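Local atomic coordinates of diaminopimelate decarboxylase (Methanocaldococcus jannaschii, PDB entry 1TUF), a protein that catalyses the pyridoxal 5'-phosphate-dependent decarboxylation of meso-diaminopimelate to L-lysine, the last step of the diaminopimelate route to lysine. Residues 32-37 and 402-407; 291-296 and 384-389. One frame throughout, in Å; residues are numbered along the deposited sequence.

Contact 1 of 2, residues 32-37 and 402-407; sequences LYVMSE and RMVLTS
The carbonyl oxygen of Arg402 lies at the edge of the Tyr33 ring, near its plane, while Met403 SD approaches obliquely, 4.5 Å from the ring centroid, in a Met-aromatic contact. The two side chains run side by side in the same direction, and Tyr33 CB presses on Met403 CG at 3.3 Å. The bent thioether suits this place because it can follow the base of the ring. The Glu37 carboxylate meets carbon instead: its OE2 lies 3.1 Å from Ser407 CB, and OE1, 3.3 Å from Leu405 CD2, is hydrogen-bonded to His432 of the second subunit. With CG anti to the backbone N (chi1 180°), the extended Glu37 chain reaches across to Ser407. On the face opposite Tyr33 and Met403, Val34 CG2 meets Val404 CG2 at 3.7 Å, and Leu32 CD1 touches Val404 CG1; the branched valines turn this face toward helix 21-28, Val34 touching Leu24 and Val404 touching Phe28. Between the faces, five backbone bonds join the segments, the straightest from Met35 N to Val404 O (2.8 Å, 177°). This is a parallel strand pair in the mixed sheet of the beta domain that fold-type III pyridoxal enzymes carry beside their barrel.

Contact 2 of 2, residues 291-296 and 384-389; sequences PGRSLV and VGAYGI. With AZ1 (azelaic acid), chain C.
Gly385 and Ala386 fit closely against the short helix 293-296, whereas Arg293 and Tyr387 meet at a tilt where the contact borders the azelaic acid pocket. In the tight part, Gly385 CA comes 3.2 Å from Val296 O in a CA-H...O contact, an approach that a residue lacking a side chain permits. The small methyl of Ala386 touches both Arg293 CA, at 3.6 Å, and Val296 CG2, at 3.7 Å. Toward the ligand the packing turns less regular. Tyr387 CE2 lies over one face of the Arg293 guanidinium, but the two planes are 40° apart, far from a parallel stack, and the closest approach is 3.5 Å between Arg293 NH1 and Tyr387 CD2. A bend at chi3 (-49°) in the arginine turns its head past the ring toward azelaic acid, whose OXT receives only a weak bond from Arg293 NH1 (3.1 Å, 121°). The guanidinium also has Ser213, its strongest polar partner, on NH2 and Tyr255 on NH1. The ligand's C4 sits 4.0 Å above a face of the Tyr387 ring, offset toward the rim, while Tyr387 OH and the backbone N atoms of Gly292 and Arg293 bind the cofactor phosphate on Lys69. Behind the short helix, Leu295 and Val296 lean on strand 62-67 and Leu295 also on helix 37-51; the partner loop follows strand 378-381.

How the contacts relate
Tyr33 and Met35 bring the strand pair of contact 1 up against the loop 384-389 of contact 2, the two centres lying about 13 Å apart. Tyr33 OH packs 3.0 Å from Gly388 C and is hydrogen-bonded to the carbonyl oxygen of Asp326, Tyr33 CE1 touches Val384 CG2 at 3.5 Å, and Met35 SD rests 3.9 Å from Gly385 CA. Contact 2 forms part of the cofactor and ligand site itself. Contact 1 stands one layer behind: the Tyr33 side chain is about 8 Å from those of Tyr387 and Arg329, and about 10 Å from azelaic acid. The beta-domain sheet thus backs the loop that carries Tyr387.

Contact 1 of 2, residues 32-37 and 402-407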
ATOM      1  N   LEU A  32      -6.117 -15.764  -5.988  1.00 36.20           N
ATOM      2  CA  LEU A  32      -7.436 -15.455  -6.513  1.00 35.87           C
ATOM      3  C   LEU A  32      -8.375 -14.860  -5.478  1.00 35.54           C
ATOM      4  O   LEU A  32      -8.495 -15.357  -4.354  1.00 34.51           O
ATOM      5  CB  LEU A  32      -8.061 -16.723  -7.090  1.00 35.96           C
ATOM      6  CG  LEU A  32      -9.447 -16.635  -7.722  1.00 37.15           C
ATOM      7  CD1 LEU A  32      -9.407 -15.744  -8.960  1.00 36.60           C
ATOM      8  CD2 LEU A  32      -9.901 -18.045  -8.094  1.00 36.25           C
ATOM      9  N   TYR A  33      -9.034 -13.777  -5.875  1.00 35.97           N
ATOM     10  CA  TYR A  33     -10.010 -13.097  -5.035  1.00 34.26           C
ATOM     11  C   TYR A  33     -11.346 -13.699  -5.439  1.00 34.97           C
ATOM     12  O   TYR A  33     -11.623 -13.859  -6.631  1.00 36.80           O
ATOM     13  CB  TYR A  33     -10.033 -11.594  -5.341  1.00 31.79           C
ATOM     14  CG  TYR A  33      -9.274 -10.711  -4.373  1.00 30.55           C
ATOM     15  CD1 TYR A  33      -9.742 -10.496  -3.082  1.00 27.86           C
ATOM     16  CD2 TYR A  33      -8.082 -10.091  -4.753  1.00 31.89           C
ATOM     17  CE1 TYR A  33      -9.040  -9.686  -2.187  1.00 27.74           C
ATOM     18  CE2 TYR A  33      -7.369  -9.279  -3.865  1.00 28.26           C
ATOM     19  CZ  TYR A  33      -7.855  -9.085  -2.582  1.00 28.50           C
ATOM     20  OH  TYR A  33      -7.141  -8.319  -1.682  1.00 26.61           O
ATOM     21  N   VAL A  34     -12.159 -14.055  -4.454  1.00 36.18           N
ATOM     22  CA  VAL A  34     -13.487 -14.612  -4.717  1.00 37.14           C
ATOM     23  C   VAL A  34     -14.517 -13.779  -3.971  1.00 36.40           C
ATOM     24  O   VAL A  34     -14.521 -13.757  -2.744  1.00 36.74           O
ATOM     25  CB  VAL A  34     -13.607 -16.068  -4.240  1.00 37.98           C
ATOM     26  CG1 VAL A  34     -15.050 -16.548  -4.411  1.00 38.50           C
ATOM     27  CG2 VAL A  34     -12.651 -16.954  -5.039  1.00 35.98           C
ATOM     28  N   MET A  35     -15.372 -13.089  -4.719  1.00 36.03           N
ATOM     29  CA  MET A  35     -16.415 -12.257  -4.132  1.00 36.37           C
ATOM     30  C   MET A  35     -17.759 -12.967  -4.252  1.00 36.68           C
ATOM     31  O   MET A  35     -18.090 -13.482  -5.318  1.00 37.67           O
ATOM     32  CB  MET A  35     -16.493 -10.911  -4.854  1.00 35.84           C
ATOM     33  CG  MET A  35     -15.258 -10.048  -4.725  1.00 33.19           C
ATOM     34  SD  MET A  35     -14.936  -9.496  -3.046  1.00 36.59           S
ATOM     35  CE  MET A  35     -16.061  -8.079  -2.903  1.00 33.49           C
ATOM     36  N   SER A  36     -18.524 -12.979  -3.160  1.00 35.87           N
ATOM     37  CA  SER A  36     -19.840 -13.621  -3.105  1.00 36.14           C
ATOM     38  C   SER A  36     -20.973 -12.638  -3.373  1.00 35.76           C
ATOM     39  O   SER A  36     -21.260 -11.768  -2.555  1.00 34.85           O
ATOM     40  CB  SER A  36     -20.060 -14.252  -1.724  1.00 37.55           C
ATOM     41  OG  SER A  36     -21.355 -14.825  -1.620  1.00 39.54           O
ATOM     42  N   GLU A  37     -21.629 -12.781  -4.514  1.00 36.85           N
ATOM     43  CA  GLU A  37     -22.725 -11.888  -4.854  1.00 38.48           C
ATOM     44  C   GLU A  37     -23.806 -11.916  -3.763  1.00 39.55           C
ATOM     45  O   GLU A  37     -24.252 -10.866  -3.286  1.00 37.86           O
ATOM     46  CB  GLU A  37     -23.301 -12.295  -6.210  1.00 38.01           C
ATOM     47  CG  GLU A  37     -24.454 -11.440  -6.680  1.00 43.29           C
ATOM     48  CD  GLU A  37     -24.797 -11.699  -8.128  1.00 46.73           C
ATOM     49  OE1 GLU A  37     -24.013 -11.288  -9.008  1.00 49.29           O
ATOM     50  OE2 GLU A  37     -25.846 -12.327  -8.392  1.00 50.72           O
ATOM     51  N   ARG A 402      -6.375 -11.918  -9.860  1.00 35.90           N
ATOM     52  CA  ARG A 402      -7.618 -12.092 -10.586  1.00 35.29           C
ATOM     53  C   ARG A 402      -8.758 -12.045  -9.572  1.00 35.30           C
ATOM     54  O   ARG A 402      -8.551 -12.306  -8.380  1.00 33.87           O
ATOM     55  CB  ARG A 402      -7.635 -13.460 -11.268  1.00 34.35           C
ATOM     56  CG  ARG A 402      -7.537 -13.421 -12.772  1.00 35.05           C
ATOM     57  CD  ARG A 402      -7.561 -14.821 -13.318  1.00 37.41           C
ATOM     58  NE  ARG A 402      -7.745 -14.837 -14.762  1.00 39.35           N
ATOM     59  CZ  ARG A 402      -7.902 -15.943 -15.482  1.00 41.87           C
ATOM     60  NH1 ARG A 402      -7.895 -17.132 -14.887  1.00 42.21           N
ATOM     61  NH2 ARG A 402      -8.076 -15.855 -16.797  1.00 42.04           N
ATOM     62  N   MET A 403      -9.957 -11.721 -10.046  1.00 35.28           N
ATOM     63  CA  MET A 403     -11.132 -11.682  -9.184  1.00 35.30           C
ATOM     64  C   MET A 403     -12.324 -12.319  -9.873  1.00 34.50           C
ATOM     65  O   MET A 403     -12.624 -12.017 -11.030  1.00 33.65           O
ATOM     66  CB  MET A 403     -11.507 -10.247  -8.798  1.00 37.75           C
ATOM     67  CG  MET A 403     -10.566  -9.552  -7.844  1.00 42.76           C
ATOM     68  SD  MET A 403     -11.475  -8.497  -6.676  1.00 48.89           S
ATOM     69  CE  MET A 403     -12.215  -7.273  -7.785  1.00 45.91           C
ATOM     70  N   VAL A 404     -13.000 -13.210  -9.152  1.00 33.83           N
ATOM     71  CA  VAL A 404     -14.191 -13.879  -9.667  1.00 32.34           C
ATOM     72  C   VAL A 404     -15.379 -13.583  -8.747  1.00 32.53           C
ATOM     73  O   VAL A 404     -15.209 -13.339  -7.547  1.00 33.15           O
ATOM     74  CB  VAL A 404     -13.983 -15.428  -9.792  1.00 30.66           C
ATOM     75  CG1 VAL A 404     -12.858 -15.718 -10.774  1.00 29.15           C
ATOM     76  CG2 VAL A 404     -13.693 -16.060  -8.431  1.00 25.43           C
ATOM     77  N   LEU A 405     -16.573 -13.564  -9.329  1.00 32.59           N
ATOM     78  CA  LEU A 405     -17.806 -13.317  -8.590  1.00 31.74           C
ATOM     79  C   LEU A 405     -18.633 -14.590  -8.633  1.00 33.36           C
ATOM     80  O   LEU A 405     -18.954 -15.086  -9.716  1.00 32.85           O
ATOM     81  CB  LEU A 405     -18.617 -12.191  -9.237  1.00 32.27           C
ATOM     82  CG  LEU A 405     -19.957 -11.850  -8.564  1.00 31.84           C
ATOM     83  CD1 LEU A 405     -19.677 -11.193  -7.223  1.00 30.00           C
ATOM     84  CD2 LEU A 405     -20.785 -10.914  -9.438  1.00 30.69           C
ATOM     85  N   THR A 406     -18.959 -15.129  -7.462  1.00 34.26           N
ATOM     86  CA  THR A 406     -19.780 -16.331  -7.393  1.00 35.48           C
ATOM     87  C   THR A 406     -21.237 -15.911  -7.158  1.00 37.30           C
ATOM     88  O   THR A 406     -21.540 -15.257  -6.163  1.00 40.46           O
ATOM     89  CB  THR A 406     -19.315 -17.298  -6.242  1.00 34.12           C
ATOM     90  OG1 THR A 406     -19.263 -16.593  -4.995  1.00 33.89           O
ATOM     91  CG2 THR A 406     -17.940 -17.887  -6.544  1.00 32.80           C
ATOM     92  N   SER A 407     -22.123 -16.257  -8.090  1.00 38.67           N
ATOM     93  CA  SER A 407     -23.550 -15.944  -7.970  1.00 40.67           C
ATOM     94  C   SER A 407     -24.361 -17.164  -8.390  1.00 42.36           C
ATOM     95  O   SER A 407     -23.802 -18.157  -8.858  1.00 42.58           O
ATOM     96  CB  SER A 407     -23.933 -14.757  -8.862  1.00 40.10           C
ATOM     97  OG  SER A 407     -23.822 -15.085 -10.236  1.00 38.57           O
TER

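Contact 2 of 2, residues 291-296 and 384-389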
ATOM      1  N   PRO A 291     -21.696   3.126   4.646  1.00 37.76           N
ATOM      2  CA  PRO A 291     -21.038   1.856   4.972  1.00 37.83           C
ATOM      3  C   PRO A 291     -20.090   1.394   3.882  1.00 38.62           C
ATOM      4  O   PRO A 291     -20.395   1.524   2.701  1.00 40.37           O
ATOM      5  CB  PRO A 291     -22.204   0.878   5.120  1.00 36.97           C
ATOM      6  CG  PRO A 291     -23.369   1.749   5.428  1.00 38.31           C
ATOM      7  CD  PRO A 291     -23.152   2.936   4.539  1.00 37.80           C
ATOM      8  N   GLY A 292     -18.952   0.839   4.281  1.00 37.74           N
ATOM      9  CA  GLY A 292     -18.001   0.332   3.311  1.00 36.05           C
ATOM     10  C   GLY A 292     -17.667  -1.107   3.651  1.00 36.51           C
ATOM     11  O   GLY A 292     -18.116  -2.048   2.997  1.00 35.93           O
ATOM     12  N   ARG A 293     -16.877  -1.274   4.703  1.00 36.93           N
ATOM     13  CA  ARG A 293     -16.470  -2.588   5.166  1.00 36.52           C
ATOM     14  C   ARG A 293     -17.691  -3.435   5.535  1.00 36.07           C
ATOM     15  O   ARG A 293     -17.715  -4.641   5.287  1.00 34.35           O
ATOM     16  CB  ARG A 293     -15.562  -2.422   6.384  1.00 37.16           C
ATOM     17  CG  ARG A 293     -14.829  -3.671   6.830  1.00 36.76           C
ATOM     18  CD  ARG A 293     -14.323  -3.486   8.258  1.00 39.27           C
ATOM     19  NE  ARG A 293     -13.623  -2.214   8.441  1.00 39.15           N
ATOM     20  CZ  ARG A 293     -12.393  -1.964   7.996  1.00 40.74           C
ATOM     21  NH1 ARG A 293     -11.719  -2.904   7.342  1.00 38.51           N
ATOM     22  NH2 ARG A 293     -11.838  -0.776   8.208  1.00 36.98           N
ATOM     23  N   SER A 294     -18.707  -2.799   6.120  1.00 36.08           N
ATOM     24  CA  SER A 294     -19.914  -3.521   6.536  1.00 38.66           C
ATOM     25  C   SER A 294     -20.853  -3.888   5.392  1.00 38.24           C
ATOM     26  O   SER A 294     -22.008  -4.215   5.620  1.00 41.14           O
ATOM     27  CB  SER A 294     -20.679  -2.737   7.615  1.00 37.68           C
ATOM     28  OG  SER A 294     -21.052  -1.444   7.177  1.00 42.63           O
ATOM     29  N   LEU A 295     -20.348  -3.840   4.164  1.00 36.99           N
ATOM     30  CA  LEU A 295     -21.144  -4.197   3.005  1.00 33.98           C
ATOM     31  C   LEU A 295     -20.444  -5.210   2.111  1.00 33.91           C
ATOM     32  O   LEU A 295     -21.095  -6.097   1.568  1.00 33.66           O
ATOM     33  CB  LEU A 295     -21.488  -2.959   2.182  1.00 33.90           C
ATOM     34  CG  LEU A 295     -22.799  -2.236   2.517  1.00 35.94           C
ATOM     35  CD1 LEU A 295     -22.932  -1.013   1.632  1.00 34.09           C
ATOM     36  CD2 LEU A 295     -23.992  -3.164   2.308  1.00 34.54           C
ATOM     37  N   VAL A 296     -19.124  -5.101   1.965  1.00 32.73           N
ATOM     38  CA  VAL A 296     -18.398  -6.018   1.091  1.00 31.56           C
ATOM     39  C   VAL A 296     -17.334  -6.878   1.768  1.00 33.18           C
ATOM     40  O   VAL A 296     -16.964  -7.924   1.241  1.00 35.92           O
ATOM     41  CB  VAL A 296     -17.740  -5.246  -0.084  1.00 31.07           C
ATOM     42  CG1 VAL A 296     -18.806  -4.485  -0.861  1.00 27.95           C
ATOM     43  CG2 VAL A 296     -16.681  -4.272   0.444  1.00 27.28           C
ATOM     44  N   VAL A 384     -11.865 -10.317   2.921  1.00 32.43           N
ATOM     45  CA  VAL A 384     -10.946  -9.470   2.184  1.00 32.40           C
ATOM     46  C   VAL A 384     -11.696  -8.623   1.162  1.00 32.63           C
ATOM     47  O   VAL A 384     -11.089  -7.934   0.343  1.00 33.24           O
ATOM     48  CB  VAL A 384      -9.847 -10.331   1.503  1.00 33.20           C
ATOM     49  CG1 VAL A 384      -9.025 -11.053   2.585  1.00 33.18           C
ATOM     50  CG2 VAL A 384     -10.467 -11.363   0.565  1.00 31.86           C
ATOM     51  N   GLY A 385     -13.024  -8.661   1.245  1.00 30.81           N
ATOM     52  CA  GLY A 385     -13.850  -7.912   0.316  1.00 29.13           C
ATOM     53  C   GLY A 385     -13.704  -6.409   0.429  1.00 27.97           C
ATOM     54  O   GLY A 385     -13.906  -5.669  -0.525  1.00 26.56           O
ATOM     55  N   ALA A 386     -13.353  -5.945   1.611  1.00 28.96           N
ATOM     56  CA  ALA A 386     -13.204  -4.526   1.811  1.00 30.22           C
ATOM     57  C   ALA A 386     -11.737  -4.197   2.043  1.00 32.21           C
ATOM     58  O   ALA A 386     -11.035  -4.878   2.801  1.00 33.09           O
ATOM     59  CB  ALA A 386     -14.047  -4.090   3.001  1.00 30.60           C
ATOM     60  N   TYR A 387     -11.269  -3.158   1.375  1.00 31.67           N
ATOM     61  CA  TYR A 387      -9.892  -2.748   1.547  1.00 31.87           C
ATOM     62  C   TYR A 387      -8.920  -3.894   1.250  1.00 31.02           C
ATOM     63  O   TYR A 387      -7.926  -4.060   1.946  1.00 30.75           O
ATOM     64  CB  TYR A 387      -9.709  -2.232   2.980  1.00 31.96           C
ATOM     65  CG  TYR A 387     -10.709  -1.150   3.343  1.00 31.20           C
ATOM     66  CD1 TYR A 387     -10.634   0.117   2.753  1.00 30.55           C
ATOM     67  CD2 TYR A 387     -11.765  -1.409   4.227  1.00 29.34           C
ATOM     68  CE1 TYR A 387     -11.586   1.099   3.028  1.00 31.94           C
ATOM     69  CE2 TYR A 387     -12.722  -0.434   4.509  1.00 30.07           C
ATOM     70  CZ  TYR A 387     -12.629   0.815   3.905  1.00 31.86           C
ATOM     71  OH  TYR A 387     -13.582   1.770   4.157  1.00 29.38           O
ATOM     72  N   GLY A 388      -9.229  -4.685   0.227  1.00 31.15           N
ATOM     73  CA  GLY A 388      -8.361  -5.781  -0.170  1.00 31.66           C
ATOM     74  C   GLY A 388      -7.773  -5.419  -1.526  1.00 33.58           C
ATOM     75  O   GLY A 388      -6.620  -4.999  -1.628  1.00 35.36           O
ATOM     76  N   ILE A 389      -8.574  -5.548  -2.575  1.00 33.90           N
ATOM     77  CA  ILE A 389      -8.110  -5.210  -3.910  1.00 33.76           C
ATOM     78  C   ILE A 389      -8.006  -3.696  -4.075  1.00 34.48           C
ATOM     79  O   ILE A 389      -7.215  -3.204  -4.880  1.00 36.33           O
ATOM     80  CB  ILE A 389      -9.063  -5.765  -4.998  1.00 34.09           C
ATOM     81  CG1 ILE A 389      -8.420  -5.604  -6.374  1.00 35.20           C
ATOM     82  CG2 ILE A 389     -10.405  -5.051  -4.962  1.00 32.59           C
ATOM     83  CD1 ILE A 389      -7.290  -6.572  -6.611  1.00 36.19           C
TER
HETATM   84  C   AZ1 C 502      -8.255  -1.986   7.508  1.00 55.54           C
HETATM   85  C2  AZ1 C 502      -8.668  -0.571   7.084  1.00 51.90           C
HETATM   86  C3  AZ1 C 502      -8.473   0.655   6.185  1.00 49.80           C
HETATM   87  C4  AZ1 C 502      -9.218   1.990   6.113  1.00 48.16           C
HETATM   88  C5  AZ1 C 502     -10.294   2.441   7.094  1.00 45.81           C
HETATM   89  C6  AZ1 C 502     -10.350   3.938   7.413  1.00 43.65           C
HETATM   90  C7  AZ1 C 502      -9.771   4.725   8.599  1.00 45.23           C
HETATM   91  C8  AZ1 C 502      -9.598   6.244   8.602  1.00 44.68           C
HETATM   92  C9  AZ1 C 502     -10.878   7.056   8.664  1.00 44.25           C
HETATM   93  OXT AZ1 C 502      -8.904  -2.639   8.506  1.00 57.58           O
HETATM   94  O   AZ1 C 502      -7.320  -2.540   6.932  1.00 57.86           O
HETATM   95  O2  AZ1 C 502     -11.662   6.951   9.787  1.00 47.16           O
HETATM   96 OXT2 AZ1 C 502     -11.156   7.767   7.684  1.00 45.67           O